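Local atomic coordinates of CghA (Chaetomium globosum, PDB entry 6KBC), a protein that belongs to a family of two-domain, calycin-like beta proteins and binds the ligand WK1 in a pocket lined by residues of both domains. Residues S59-V64 with N82-D87; A242-A247 with W385-E390; L314-R319 with L343-A348; Q347-K352 with G366-V371. All blocks are in the same frame, centred on the assembly; numbering follows the deposited sequence.

Contact 1 of 4, residues S59-V64 with N82-D87; sequences SAAFTV and NAAWSD. With WK1 ((2S)-3-[(2S,4E)-4-[[(1R,2S,4aR,6S,8R,8aS)-2-[(E)-but-2-en-2-yl]-6,8-dimethyl-1,2,4a,5,6,7,8,8a-octahydronaphthalen-1-yl]-oxidanyl-methylidene]-3,5-bis(oxidanylidene)pyrrolidin-2-yl]-2-methyl-2-oxidanyl-propanoic acid), chain B.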
# COMPACT_ATOMS: atom_id res chain seq x y z
N SER A 59 -14.51 5.73 -9.99
CA SER A 59 -14.73 5.23 -11.34
C SER A 59 -13.52 4.51 -11.91
O SER A 59 -13.64 3.87 -12.96
CB SER A 59 -15.13 6.39 -12.27
OG SER A 59 -14.06 7.32 -12.35
N ALA A 60 -12.38 4.60 -11.25
CA ALA A 60 -11.18 3.92 -11.71
C ALA A 60 -10.20 3.86 -10.56
O ALA A 60 -10.24 4.68 -9.64
CB ALA A 60 -10.54 4.63 -12.91
N ALA A 61 -9.34 2.85 -10.60
CA ALA A 61 -8.35 2.67 -9.55
C ALA A 61 -7.17 1.97 -10.17
O ALA A 61 -7.31 1.17 -11.10
CB ALA A 61 -8.91 1.86 -8.37
N PHE A 62 -5.99 2.26 -9.64
CA PHE A 62 -4.77 1.71 -10.20
C PHE A 62 -3.76 1.59 -9.08
O PHE A 62 -3.63 2.49 -8.25
CB PHE A 62 -4.20 2.60 -11.32
CG PHE A 62 -2.92 2.07 -11.90
CD1 PHE A 62 -2.95 1.18 -12.96
CD2 PHE A 62 -1.69 2.45 -11.38
CE1 PHE A 62 -1.78 0.66 -13.48
CE2 PHE A 62 -0.51 1.95 -11.91
CZ PHE A 62 -0.56 1.05 -12.96
N THR A 63 -3.02 0.49 -9.07
CA THR A 63 -1.96 0.37 -8.09
C THR A 63 -0.87 -0.50 -8.69
O THR A 63 -1.15 -1.44 -9.44
CB THR A 63 -2.46 -0.21 -6.75
OG1 THR A 63 -1.43 -0.10 -5.76
CG2 THR A 63 -2.90 -1.67 -6.90
N VAL A 64 0.37 -0.15 -8.38
CA VAL A 64 1.52 -0.95 -8.77
C VAL A 64 2.42 -1.04 -7.55
O VAL A 64 2.63 -0.06 -6.84
CB VAL A 64 2.26 -0.33 -9.98
CG1 VAL A 64 2.65 1.12 -9.69
CG2 VAL A 64 3.46 -1.15 -10.36
N ASN A 82 -2.38 -3.68 -10.70
CA ASN A 82 -3.81 -3.93 -10.69
C ASN A 82 -4.53 -2.67 -11.15
O ASN A 82 -4.18 -1.57 -10.74
CB ASN A 82 -4.30 -4.33 -9.30
CG ASN A 82 -3.79 -5.69 -8.89
OD1 ASN A 82 -4.37 -6.70 -9.26
ND2 ASN A 82 -2.67 -5.72 -8.16
N ALA A 83 -5.57 -2.86 -11.96
CA ALA A 83 -6.32 -1.74 -12.50
C ALA A 83 -7.80 -2.11 -12.53
O ALA A 83 -8.14 -3.26 -12.79
CB ALA A 83 -5.84 -1.36 -13.91
N ALA A 84 -8.66 -1.13 -12.26
CA ALA A 84 -10.10 -1.34 -12.23
C ALA A 84 -10.79 -0.18 -12.91
O ALA A 84 -10.37 0.97 -12.79
CB ALA A 84 -10.62 -1.49 -10.79
N TRP A 85 -11.88 -0.48 -13.63
CA TRP A 85 -12.73 0.52 -14.26
C TRP A 85 -14.14 0.35 -13.74
O TRP A 85 -14.59 -0.77 -13.48
CB TRP A 85 -12.77 0.36 -15.79
CG TRP A 85 -11.53 0.70 -16.55
CD1 TRP A 85 -11.31 1.83 -17.31
CD2 TRP A 85 -10.34 -0.10 -16.66
NE1 TRP A 85 -10.05 1.78 -17.86
CE2 TRP A 85 -9.44 0.60 -17.50
CE3 TRP A 85 -9.94 -1.33 -16.13
CZ2 TRP A 85 -8.18 0.11 -17.81
CZ3 TRP A 85 -8.69 -1.82 -16.44
CH2 TRP A 85 -7.81 -1.09 -17.28
N SER A 86 -14.87 1.47 -13.64
CA SER A 86 -16.23 1.42 -13.12
C SER A 86 -17.14 0.51 -13.93
O SER A 86 -18.15 0.03 -13.41
CB SER A 86 -16.83 2.83 -13.08
OG SER A 86 -16.79 3.43 -14.36
N ASP A 87 -16.81 0.25 -15.20
CA ASP A 87 -17.66 -0.62 -16.01
C ASP A 87 -17.48 -2.10 -15.69
O ASP A 87 -18.13 -2.93 -16.33
CB ASP A 87 -17.43 -0.37 -17.51
CG ASP A 87 -16.08 -0.88 -18.02
OD1 ASP A 87 -15.27 -1.44 -17.25
OD2 ASP A 87 -15.82 -0.71 -19.23
O WK1 B . -0.41 -10.03 -7.30
C17 WK1 B . -0.85 -8.93 -7.06
O1 WK1 B . -1.16 -8.17 -7.93
C19 WK1 B . -1.05 -8.50 -5.66
O2 WK1 B . -0.79 -9.51 -4.75
C18 WK1 B . -2.49 -8.13 -5.47
C20 WK1 B . -0.06 -7.39 -5.50
C22 WK1 B . -0.36 -6.57 -4.31
N WK1 B . 0.40 -5.35 -4.10
C21 WK1 B . 0.79 -5.28 -2.84
O5 WK1 B . 1.47 -4.26 -2.37
C23 WK1 B . -0.26 -7.21 -3.02
O4 WK1 B . -0.78 -8.38 -2.70
C24 WK1 B . 0.42 -6.45 -2.03
C16 WK1 B . 0.65 -6.81 -0.63
O3 WK1 B . 0.17 -7.92 -0.22
C9 WK1 B . 1.27 -5.85 0.29
C8 WK1 B . 0.03 -5.00 0.70
C12 WK1 B . -1.00 -4.65 -0.35
C13 WK1 B . -0.99 -3.51 -1.01
C90 WK1 B . -2.02 -3.20 -2.04
C14 WK1 B . -2.08 -5.62 -0.68
C7 WK1 B . -0.74 -5.65 1.81
C6 WK1 B . -0.11 -6.00 2.90
C3 WK1 B . 1.39 -6.00 2.84
C4 WK1 B . 1.94 -6.47 1.51
C5 WK1 B . 3.42 -6.13 1.51
C11 WK1 B . 4.08 -6.73 0.30
C2 WK1 B . 2.10 -6.63 4.01
C1 WK1 B . 3.47 -6.03 4.00
C10 WK1 B . 4.31 -6.34 5.20
C WK1 B . 4.16 -6.53 2.77

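Contact 2 of 4, residues A242-A247 with W385-E390; sequences ALFVRA and WGMTGE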
# COMPACT_ATOMS: atom_id res chain seq x y z
N ALA A 242 -3.71 -9.03 6.64
CA ALA A 242 -3.10 -7.77 6.27
C ALA A 242 -4.18 -6.92 5.63
O ALA A 242 -4.94 -7.41 4.79
CB ALA A 242 -1.92 -7.97 5.31
N LEU A 243 -4.29 -5.66 6.04
CA LEU A 243 -5.28 -4.75 5.48
C LEU A 243 -4.58 -3.49 5.00
O LEU A 243 -4.02 -2.74 5.81
CB LEU A 243 -6.34 -4.39 6.50
CG LEU A 243 -7.26 -3.24 6.04
CD1 LEU A 243 -8.10 -3.69 4.85
CD2 LEU A 243 -8.15 -2.79 7.19
N PHE A 244 -4.63 -3.25 3.69
CA PHE A 244 -4.25 -1.97 3.10
C PHE A 244 -5.49 -1.12 2.89
O PHE A 244 -6.50 -1.62 2.39
CB PHE A 244 -3.55 -2.16 1.75
CG PHE A 244 -3.24 -0.84 1.04
CD1 PHE A 244 -2.06 -0.16 1.32
CD2 PHE A 244 -4.13 -0.29 0.13
CE1 PHE A 244 -1.77 1.06 0.68
CE2 PHE A 244 -3.86 0.93 -0.51
CZ PHE A 244 -2.67 1.61 -0.23
N VAL A 245 -5.42 0.16 3.24
CA VAL A 245 -6.51 1.09 2.94
C VAL A 245 -5.92 2.39 2.43
O VAL A 245 -4.98 2.93 3.01
CB VAL A 245 -7.37 1.43 4.18
CG1 VAL A 245 -8.44 2.44 3.81
CG2 VAL A 245 -7.99 0.21 4.78
N ARG A 246 -6.53 2.94 1.38
CA ARG A 246 -6.38 4.36 1.09
C ARG A 246 -7.74 4.88 0.68
O ARG A 246 -8.35 4.33 -0.23
CB ARG A 246 -5.36 4.62 -0.02
CG ARG A 246 -5.13 6.13 -0.20
CD ARG A 246 -4.31 6.45 -1.44
NE ARG A 246 -3.11 5.62 -1.56
CZ ARG A 246 -2.02 5.73 -0.81
NH1 ARG A 246 -1.94 6.67 0.14
NH2 ARG A 246 -0.99 4.93 -1.04
N ALA A 247 -8.23 5.91 1.38
CA ALA A 247 -9.58 6.39 1.12
C ALA A 247 -9.64 7.88 1.36
O ALA A 247 -8.91 8.42 2.20
CB ALA A 247 -10.62 5.71 2.02
N TRP A 385 -14.61 7.60 -1.44
CA TRP A 385 -14.19 6.42 -2.18
C TRP A 385 -12.77 6.07 -1.76
O TRP A 385 -12.00 6.92 -1.31
CB TRP A 385 -14.26 6.67 -3.69
CG TRP A 385 -15.65 6.89 -4.09
CD1 TRP A 385 -16.30 8.09 -4.23
CD2 TRP A 385 -16.61 5.88 -4.33
NE1 TRP A 385 -17.62 7.87 -4.57
CE2 TRP A 385 -17.83 6.52 -4.64
CE3 TRP A 385 -16.55 4.48 -4.33
CZ2 TRP A 385 -18.98 5.81 -4.95
CZ3 TRP A 385 -17.69 3.77 -4.65
CH2 TRP A 385 -18.90 4.44 -4.95
N GLY A 386 -12.43 4.81 -1.93
CA GLY A 386 -11.09 4.38 -1.57
C GLY A 386 -10.84 3.00 -2.10
O GLY A 386 -11.63 2.45 -2.87
N MET A 387 -9.72 2.43 -1.69
CA MET A 387 -9.43 1.07 -2.06
C MET A 387 -9.00 0.33 -0.81
O MET A 387 -8.49 0.94 0.13
CB MET A 387 -8.33 0.99 -3.12
CG MET A 387 -7.05 1.63 -2.70
SD MET A 387 -5.78 1.52 -3.98
CE MET A 387 -6.52 2.57 -5.27
N THR A 388 -9.25 -0.98 -0.79
CA THR A 388 -8.72 -1.82 0.26
C THR A 388 -8.04 -3.02 -0.38
O THR A 388 -8.43 -3.49 -1.45
CB THR A 388 -9.80 -2.32 1.27
OG1 THR A 388 -10.76 -3.13 0.60
CG2 THR A 388 -10.49 -1.15 1.98
N GLY A 389 -6.99 -3.49 0.29
CA GLY A 389 -6.36 -4.74 -0.05
C GLY A 389 -6.47 -5.57 1.20
O GLY A 389 -5.97 -5.17 2.26
N GLU A 390 -7.14 -6.72 1.11
CA GLU A 390 -7.54 -7.50 2.28
C GLU A 390 -6.93 -8.88 2.12
O GLU A 390 -7.40 -9.67 1.29
CB GLU A 390 -9.06 -7.55 2.40
CG GLU A 390 -9.67 -6.15 2.28
CD GLU A 390 -11.18 -6.13 2.43
OE1 GLU A 390 -11.75 -5.05 2.24
OE2 GLU A 390 -11.78 -7.19 2.73

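Contact 3 of 4, residues L314-R319 with L343-A348; sequences LVAKYR and LRHHQA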
# COMPACT_ATOMS: atom_id res chain seq x y z
N LEU A 314 -20.24 -5.82 -1.32
CA LEU A 314 -19.90 -7.13 -1.85
C LEU A 314 -19.26 -7.99 -0.76
O LEU A 314 -18.44 -7.51 0.03
CB LEU A 314 -18.93 -6.98 -3.01
CG LEU A 314 -19.39 -6.17 -4.22
CD1 LEU A 314 -18.20 -6.01 -5.18
CD2 LEU A 314 -20.61 -6.80 -4.92
N VAL A 315 -19.61 -9.26 -0.75
CA VAL A 315 -19.06 -10.20 0.22
C VAL A 315 -17.75 -10.76 -0.32
O VAL A 315 -17.71 -11.27 -1.45
CB VAL A 315 -20.07 -11.33 0.52
CG1 VAL A 315 -19.57 -12.20 1.66
CG2 VAL A 315 -21.43 -10.74 0.85
N ALA A 316 -16.68 -10.66 0.46
CA ALA A 316 -15.42 -11.29 0.07
C ALA A 316 -15.60 -12.81 -0.01
O ALA A 316 -16.53 -13.37 0.55
CB ALA A 316 -14.30 -10.93 1.04
N LYS A 317 -14.69 -13.46 -0.74
CA LYS A 317 -14.89 -14.81 -1.25
C LYS A 317 -14.13 -15.87 -0.46
O LYS A 317 -14.36 -17.05 -0.69
CB LYS A 317 -14.42 -14.95 -2.71
CG LYS A 317 -15.09 -14.03 -3.72
CD LYS A 317 -16.58 -14.25 -3.79
CE LYS A 317 -17.15 -13.70 -5.09
NZ LYS A 317 -18.63 -13.85 -5.11
N TYR A 318 -13.19 -15.47 0.39
CA TYR A 318 -12.26 -16.45 0.92
C TYR A 318 -12.51 -16.68 2.40
O TYR A 318 -13.63 -17.04 2.76
CB TYR A 318 -10.83 -16.01 0.62
CG TYR A 318 -10.56 -15.97 -0.86
CD1 TYR A 318 -10.38 -17.15 -1.58
CD2 TYR A 318 -10.49 -14.76 -1.55
CE1 TYR A 318 -10.14 -17.14 -2.95
CE2 TYR A 318 -10.25 -14.73 -2.93
CZ TYR A 318 -10.08 -15.93 -3.61
OH TYR A 318 -9.85 -15.92 -4.97
N ARG A 319 -11.52 -16.51 3.27
CA ARG A 319 -11.72 -16.89 4.67
C ARG A 319 -12.84 -16.07 5.31
O ARG A 319 -13.77 -16.63 5.91
CB ARG A 319 -10.43 -16.73 5.47
CG ARG A 319 -10.60 -17.24 6.90
CD ARG A 319 -9.44 -16.85 7.79
NE ARG A 319 -9.39 -15.40 7.99
CZ ARG A 319 -8.28 -14.71 8.22
NH1 ARG A 319 -7.11 -15.35 8.26
NH2 ARG A 319 -8.33 -13.40 8.38
N LEU A 343 -16.12 1.35 5.26
CA LEU A 343 -15.57 1.19 3.92
C LEU A 343 -16.22 -0.06 3.36
O LEU A 343 -15.84 -1.18 3.73
CB LEU A 343 -14.06 1.07 3.96
CG LEU A 343 -13.28 2.38 4.09
CD1 LEU A 343 -13.58 3.08 5.39
CD2 LEU A 343 -11.82 2.04 4.03
N ARG A 344 -17.21 0.10 2.49
CA ARG A 344 -17.99 -1.04 2.05
C ARG A 344 -17.59 -1.41 0.64
O ARG A 344 -17.42 -0.54 -0.22
CB ARG A 344 -19.49 -0.76 2.16
CG ARG A 344 -19.87 -0.57 3.62
CD ARG A 344 -21.34 -0.23 3.82
NE ARG A 344 -21.63 -0.13 5.25
CZ ARG A 344 -21.94 -1.17 6.02
NH1 ARG A 344 -22.01 -2.40 5.49
NH2 ARG A 344 -22.18 -0.99 7.31
N HIS A 345 -17.42 -2.72 0.42
CA HIS A 345 -16.97 -3.26 -0.86
C HIS A 345 -17.94 -2.87 -1.97
O HIS A 345 -19.09 -3.32 -1.97
CB HIS A 345 -16.86 -4.78 -0.79
CG HIS A 345 -15.86 -5.26 0.22
ND1 HIS A 345 -15.95 -6.50 0.81
CD2 HIS A 345 -14.75 -4.68 0.72
CE1 HIS A 345 -14.93 -6.66 1.65
NE2 HIS A 345 -14.18 -5.57 1.60
N HIS A 346 -17.46 -2.06 -2.91
CA HIS A 346 -18.27 -1.59 -4.01
C HIS A 346 -17.97 -2.32 -5.31
O HIS A 346 -18.88 -2.68 -6.04
CB HIS A 346 -18.07 -0.08 -4.22
CG HIS A 346 -18.86 0.47 -5.36
ND1 HIS A 346 -20.21 0.72 -5.28
CD2 HIS A 346 -18.49 0.77 -6.63
CE1 HIS A 346 -20.64 1.17 -6.44
NE2 HIS A 346 -19.62 1.21 -7.28
N GLN A 347 -16.70 -2.56 -5.60
CA GLN A 347 -16.31 -3.26 -6.81
C GLN A 347 -15.22 -4.24 -6.47
O GLN A 347 -14.23 -3.87 -5.84
CB GLN A 347 -15.81 -2.29 -7.90
CG GLN A 347 -15.45 -3.03 -9.19
CD GLN A 347 -14.88 -2.12 -10.27
OE1 GLN A 347 -14.85 -0.89 -10.14
NE2 GLN A 347 -14.41 -2.74 -11.36
N ALA A 348 -15.40 -5.48 -6.91
CA ALA A 348 -14.39 -6.51 -6.75
C ALA A 348 -13.25 -6.24 -7.72
O ALA A 348 -13.44 -6.31 -8.94
CB ALA A 348 -14.99 -7.89 -7.00

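Contact 4 of 4, residues Q347-K352 with G366-V371; sequences QAWWAK and GFVVEV. With WK1 ((2S)-3-[(2S,4E)-4-[[(1R,2S,4aR,6S,8R,8aS)-2-[(E)-but-2-en-2-yl]-6,8-dimethyl-1,2,4a,5,6,7,8,8a-octahydronaphthalen-1-yl]-oxidanyl-methylidene]-3,5-bis(oxidanylidene)pyrrolidin-2-yl]-2-methyl-2-oxidanyl-propanoic acid), chain B.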
# COMPACT_ATOMS: atom_id res chain seq x y z
N GLN A 347 -16.70 -2.56 -5.60
CA GLN A 347 -16.31 -3.26 -6.81
C GLN A 347 -15.22 -4.24 -6.47
O GLN A 347 -14.23 -3.87 -5.84
CB GLN A 347 -15.81 -2.29 -7.90
CG GLN A 347 -15.45 -3.03 -9.19
CD GLN A 347 -14.88 -2.12 -10.27
OE1 GLN A 347 -14.85 -0.89 -10.14
NE2 GLN A 347 -14.41 -2.74 -11.36
N ALA A 348 -15.40 -5.48 -6.91
CA ALA A 348 -14.39 -6.51 -6.75
C ALA A 348 -13.25 -6.24 -7.72
O ALA A 348 -13.44 -6.31 -8.94
CB ALA A 348 -14.99 -7.89 -7.00
N TRP A 349 -12.08 -5.95 -7.19
CA TRP A 349 -10.96 -5.52 -8.01
C TRP A 349 -10.05 -6.70 -8.37
O TRP A 349 -9.82 -6.98 -9.55
CB TRP A 349 -10.20 -4.44 -7.24
CG TRP A 349 -9.09 -3.75 -7.98
CD1 TRP A 349 -8.58 -4.06 -9.20
CD2 TRP A 349 -8.35 -2.63 -7.50
NE1 TRP A 349 -7.56 -3.19 -9.52
CE2 TRP A 349 -7.39 -2.30 -8.49
CE3 TRP A 349 -8.39 -1.87 -6.32
CZ2 TRP A 349 -6.50 -1.25 -8.34
CZ3 TRP A 349 -7.49 -0.83 -6.18
CH2 TRP A 349 -6.56 -0.53 -7.18
N TRP A 350 -9.53 -7.38 -7.36
CA TRP A 350 -8.79 -8.61 -7.56
C TRP A 350 -9.19 -9.59 -6.47
O TRP A 350 -9.74 -9.20 -5.44
CB TRP A 350 -7.27 -8.38 -7.59
CG TRP A 350 -6.64 -8.06 -6.26
CD1 TRP A 350 -6.29 -8.95 -5.27
CD2 TRP A 350 -6.24 -6.77 -5.80
NE1 TRP A 350 -5.72 -8.28 -4.22
CE2 TRP A 350 -5.68 -6.94 -4.51
CE3 TRP A 350 -6.31 -5.48 -6.35
CZ2 TRP A 350 -5.20 -5.87 -3.76
CZ3 TRP A 350 -5.83 -4.42 -5.60
CH2 TRP A 350 -5.28 -4.62 -4.32
N ALA A 351 -8.95 -10.86 -6.73
CA ALA A 351 -9.25 -11.91 -5.76
C ALA A 351 -8.42 -13.12 -6.14
O ALA A 351 -8.59 -13.65 -7.25
CB ALA A 351 -10.73 -12.26 -5.75
N LYS A 352 -7.50 -13.52 -5.28
CA LYS A 352 -6.70 -14.69 -5.57
C LYS A 352 -6.46 -15.47 -4.29
O LYS A 352 -6.36 -14.89 -3.20
CB LYS A 352 -5.36 -14.30 -6.21
CG LYS A 352 -4.45 -13.49 -5.33
CD LYS A 352 -3.15 -13.18 -6.07
CE LYS A 352 -2.22 -12.37 -5.18
NZ LYS A 352 -0.92 -12.04 -5.84
N GLY A 366 -8.80 -7.41 -3.41
CA GLY A 366 -8.77 -5.96 -3.54
C GLY A 366 -10.17 -5.49 -3.88
O GLY A 366 -10.90 -6.17 -4.61
N PHE A 367 -10.52 -4.32 -3.36
CA PHE A 367 -11.82 -3.72 -3.59
C PHE A 367 -11.68 -2.22 -3.77
O PHE A 367 -10.85 -1.58 -3.12
CB PHE A 367 -12.77 -3.94 -2.42
CG PHE A 367 -13.17 -5.36 -2.21
CD1 PHE A 367 -14.25 -5.89 -2.90
CD2 PHE A 367 -12.46 -6.16 -1.33
CE1 PHE A 367 -14.62 -7.22 -2.69
CE2 PHE A 367 -12.84 -7.49 -1.12
CZ PHE A 367 -13.91 -8.01 -1.80
N VAL A 368 -12.53 -1.68 -4.63
CA VAL A 368 -12.89 -0.27 -4.53
C VAL A 368 -14.00 -0.18 -3.49
O VAL A 368 -14.97 -0.93 -3.55
CB VAL A 368 -13.36 0.28 -5.88
CG1 VAL A 368 -13.85 1.72 -5.73
CG2 VAL A 368 -12.26 0.16 -6.93
N VAL A 369 -13.85 0.72 -2.52
CA VAL A 369 -14.81 0.78 -1.44
C VAL A 369 -15.52 2.12 -1.48
O VAL A 369 -14.93 3.15 -1.81
CB VAL A 369 -14.15 0.57 -0.06
CG1 VAL A 369 -13.69 -0.89 0.10
CG2 VAL A 369 -12.96 1.53 0.09
N GLU A 370 -16.79 2.11 -1.11
CA GLU A 370 -17.51 3.33 -0.82
C GLU A 370 -17.34 3.65 0.66
O GLU A 370 -17.44 2.76 1.51
CB GLU A 370 -18.99 3.17 -1.17
CG GLU A 370 -19.77 4.47 -1.19
CD GLU A 370 -21.14 4.29 -1.82
OE1 GLU A 370 -21.46 3.14 -2.21
OE2 GLU A 370 -21.87 5.29 -1.96
N VAL A 371 -17.10 4.92 0.96
CA VAL A 371 -16.70 5.35 2.30
C VAL A 371 -17.76 6.29 2.85
O VAL A 371 -18.17 7.24 2.17
CB VAL A 371 -15.32 6.04 2.26
CG1 VAL A 371 -14.86 6.42 3.67
CG2 VAL A 371 -14.31 5.14 1.58
O WK1 B . -0.41 -10.03 -7.30
C17 WK1 B . -0.85 -8.93 -7.06
O1 WK1 B . -1.16 -8.17 -7.93
C19 WK1 B . -1.05 -8.50 -5.66
O2 WK1 B . -0.79 -9.51 -4.75
C18 WK1 B . -2.49 -8.13 -5.47
C20 WK1 B . -0.06 -7.39 -5.50
C22 WK1 B . -0.36 -6.57 -4.31
N WK1 B . 0.40 -5.35 -4.10
C21 WK1 B . 0.79 -5.28 -2.84
O5 WK1 B . 1.47 -4.26 -2.37
C23 WK1 B . -0.26 -7.21 -3.02
O4 WK1 B . -0.78 -8.38 -2.70
C24 WK1 B . 0.42 -6.45 -2.03
C16 WK1 B . 0.65 -6.81 -0.63
O3 WK1 B . 0.17 -7.92 -0.22
C9 WK1 B . 1.27 -5.85 0.29
C8 WK1 B . 0.03 -5.00 0.70
C12 WK1 B . -1.00 -4.65 -0.35
C13 WK1 B . -0.99 -3.51 -1.01
C90 WK1 B . -2.02 -3.20 -2.04
C14 WK1 B . -2.08 -5.62 -0.68
C7 WK1 B . -0.74 -5.65 1.81
C6 WK1 B . -0.11 -6.00 2.90
C3 WK1 B . 1.39 -6.00 2.84
C4 WK1 B . 1.94 -6.47 1.51
C5 WK1 B . 3.42 -6.13 1.51
C11 WK1 B . 4.08 -6.73 0.30
C2 WK1 B . 2.10 -6.63 4.01
C1 WK1 B . 3.47 -6.03 4.00
C10 WK1 B . 4.31 -6.34 5.20
C WK1 B . 4.16 -6.53 2.77
O HOH W 1 -12.22 -8.50 -4.70

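Contact 1 of 4, residues S59-V64 with N82-D87
Asn-82 pairs with Thr-63 as an antiparallel hydrogen-bonded pair. Asn-82 N donates to Thr-63 O at 2.8 Å, and Thr-63 N returns a bond to Asn-82 O at 2.9 Å. The two side chains lie side by side and point the same way, with Thr-63 CG2 3.8 Å from Asn-82 CB. Asn-82 CG stands anti to its carbonyl carbon (chi1 -69°). Beyond it, ND2 donates to O1 of WK1 at 2.9 Å, with 160° at the hydrogen. OD1 bonds Ser-92 OG, so both ends of the amide are held and its rotation is fixed.

Ala-83 is next, in a non-hydrogen-bonded pair with Phe-62. Its CB lies 4.0 Å from Phe-62 CD1, on the opposite face of the sheet from Asn-82. Leu-196 and Phe-198 also pack against the Phe-62 ring. The pairing joins strands 60-69 and 77-85 as a beta hairpin in the N-terminal calycin-like domain.

Ala-84 faces Ala-61 in the second hydrogen-bonded pair. Ala-84 N reaches Ala-61 O at 2.9 Å, and Ala-61 N reaches Ala-84 O at 3.1 Å. Both methyl groups lie on the face of Asn-82, where they meet the Trp-349 ring. Trp-85 sits opposite Ala-60, but its indole turns elsewhere: NE1 bonds Arg-213 O, and the ring takes a cation-pi contact from Lys-212. At Ser-86 the strand has ended. Ser-86 N still reaches Ser-59 O at 2.8 Å, but the bond is bent to 134° and the donor stands above the carbonyl plane.

Contact 2 of 4, residues A242-A247 with W385-E390
Residues 242-247 and 385-390 run antiparallel, with their axes 4.5 Å apart and 173° between their directions, and Phe-244 N donates to Gly-389 O at 2.7 Å. Gly-389 N bonds Phe-244 O in return, and Arg-246 and Met-387 exchange a second pair of backbone bonds. This is an antiparallel strand pair in the C-terminal calycin-like domain. It joins strands 239-249 and 382-392, which lie far apart in sequence.

One face carries Phe-244, Arg-246 and Met-387. The Phe-244 ring and the Met-387 side chain cross obliquely. Met-387 CG meets the ring edge at Phe-244 CE2, 3.9 Å away and near the ring plane. Met-387 SD lies 5.3 Å from the centroid of the Phe-244 ring and 75° off its normal, an oblique Met-aromatic contact. Arg-246 NH2 also sits at the edge of this ring, in its plane. Arg-246 NE is salt-bridged to Asp-52 and NH2 to Asp-227, which would probably offset the charge of the buried arginine. Ala-242 and Phe-244 line the WK1 pocket.

The other face carries Leu-243, Val-245, Ala-247, Thr-388 and Glu-390. Val-245 CG2 and Thr-388 CG2 lie alongside each other at 4.0 Å. Leu-243 CD1 rests 3.9 Å from Glu-390 CG. The backbones come close where Ala-247 CA is 3.7 Å from Gly-386 CA. Glu-390 OE1 bonds His-345 NE2, and OE2 bonds Asn-322. Thr-388 OG1 donates to Glu-390 OE1 at 2.7 Å, from the anti side and somewhat out of the carboxylate plane.

Contact 3 of 4, residues L314-R319 with L343-A348
Leu-314 and His-345 hold each other at both ends of the leucine backbone. The imidazole turns its ND1 edge to the Leu-314 carbonyl. His-345 ND1 donates to Leu-314 O at 2.8 Å, with 147° at the hydrogen, and the oxygen lies 8° out of the ring plane. Leu-314 N donates to His-345 O, also at 2.8 Å. The far nitrogen, NE2, bonds Glu-390. With ND1 acting as a donor and a carboxylate at NE2, a positively charged ring is plausible. Phe-367 stacks on the imidazole.

The leucine side chain runs over the bend that follows. Leu-314 CB packs 3.7 Å from His-345 CB. The branch Leu-314 CD1 goes further, to 3.3 Å from Ala-348 N and 3.5 Å from His-346 O. It also meets Ala-348 CB at 4.1 Å. Ala-316 CB lies more loosely by the imidazole, 4.4 Å from His-345 CE1.

Residues 314-319 have no regular secondary structure. They belong to the loop between strands 302-308 and 324-330 of the C-terminal calycin-like domain, which packs here against the end of strand 338-346, where the chain turns a corner at Gln-347. His-346 and Gln-347 both face Val-368 at this corner, a classic beta bulge.

Contact 4 of 4, residues Q347-K352 with G366-V371
Gly-366 O is gripped by three donors. Trp-349 N lies 2.8 Å from Gly-366 O, Trp-350 N makes a weak bond to it, and a water donates to it at 2.7 Å. Trp-349 and Trp-350 thus both face Gly-366, which makes a classic beta bulge in the hairpin of strands 348-353 and 363-375. The same water donates to Trp-350 O, which also accepts from Gly-366 N at 2.9 Å. Before this bulge, Gln-347 and Val-368 form an antiparallel hydrogen-bonded pair.

Trp-350 CG stands between its backbone N and carbonyl carbon (chi1 73°), which brings it to the Gly-366 side. The indole lies flat over the glycine. Gly-366 CA is 3.4 Å from the centroid of the six-membered ring and 12° off its normal, a CH-pi contact. WK1 C18 lies over the opposite face, offset toward the rim, 3.5 Å from Trp-350 NE1. That nitrogen is hydrogen-bonded to Asn-364, which helps fix the ring. Trp-350 CZ3 sits 3.6 Å above the plane of the Trp-349 ring, over its centre. On the other side of the sheet, the Phe-367 ring packs by Ala-348. The Lys-352 chain is extended beyond CG, and its NZ donates to WK1 O2 at 2.8 Å.

How the contacts relate
Contacts 1 and 4 both supply residues to the WK1 pocket, one from each family domain; their centres are 9 Å apart. Trp-349 of contact 4 packs on contact 1, with CH2 3.6 Å from Ala-61 CB. Gln-347 NE2 probably bonds Trp-85 O across the same domain boundary. Contact 2 adds further pocket residues and meets contact 1 through Met-387 CE, 4.0 Å from Ala-61 CB. Strand 363-375 of contact 4 lies between strand 382-392 of contact 2 and strand 338-346 of contact 3, with Thr-388 N 2.9 Å from Phe-367 O and His-346 N 2.8 Å from Val-368 O. Contact 3 is more remote: the His-345 side chain is about 12 Å from WK1.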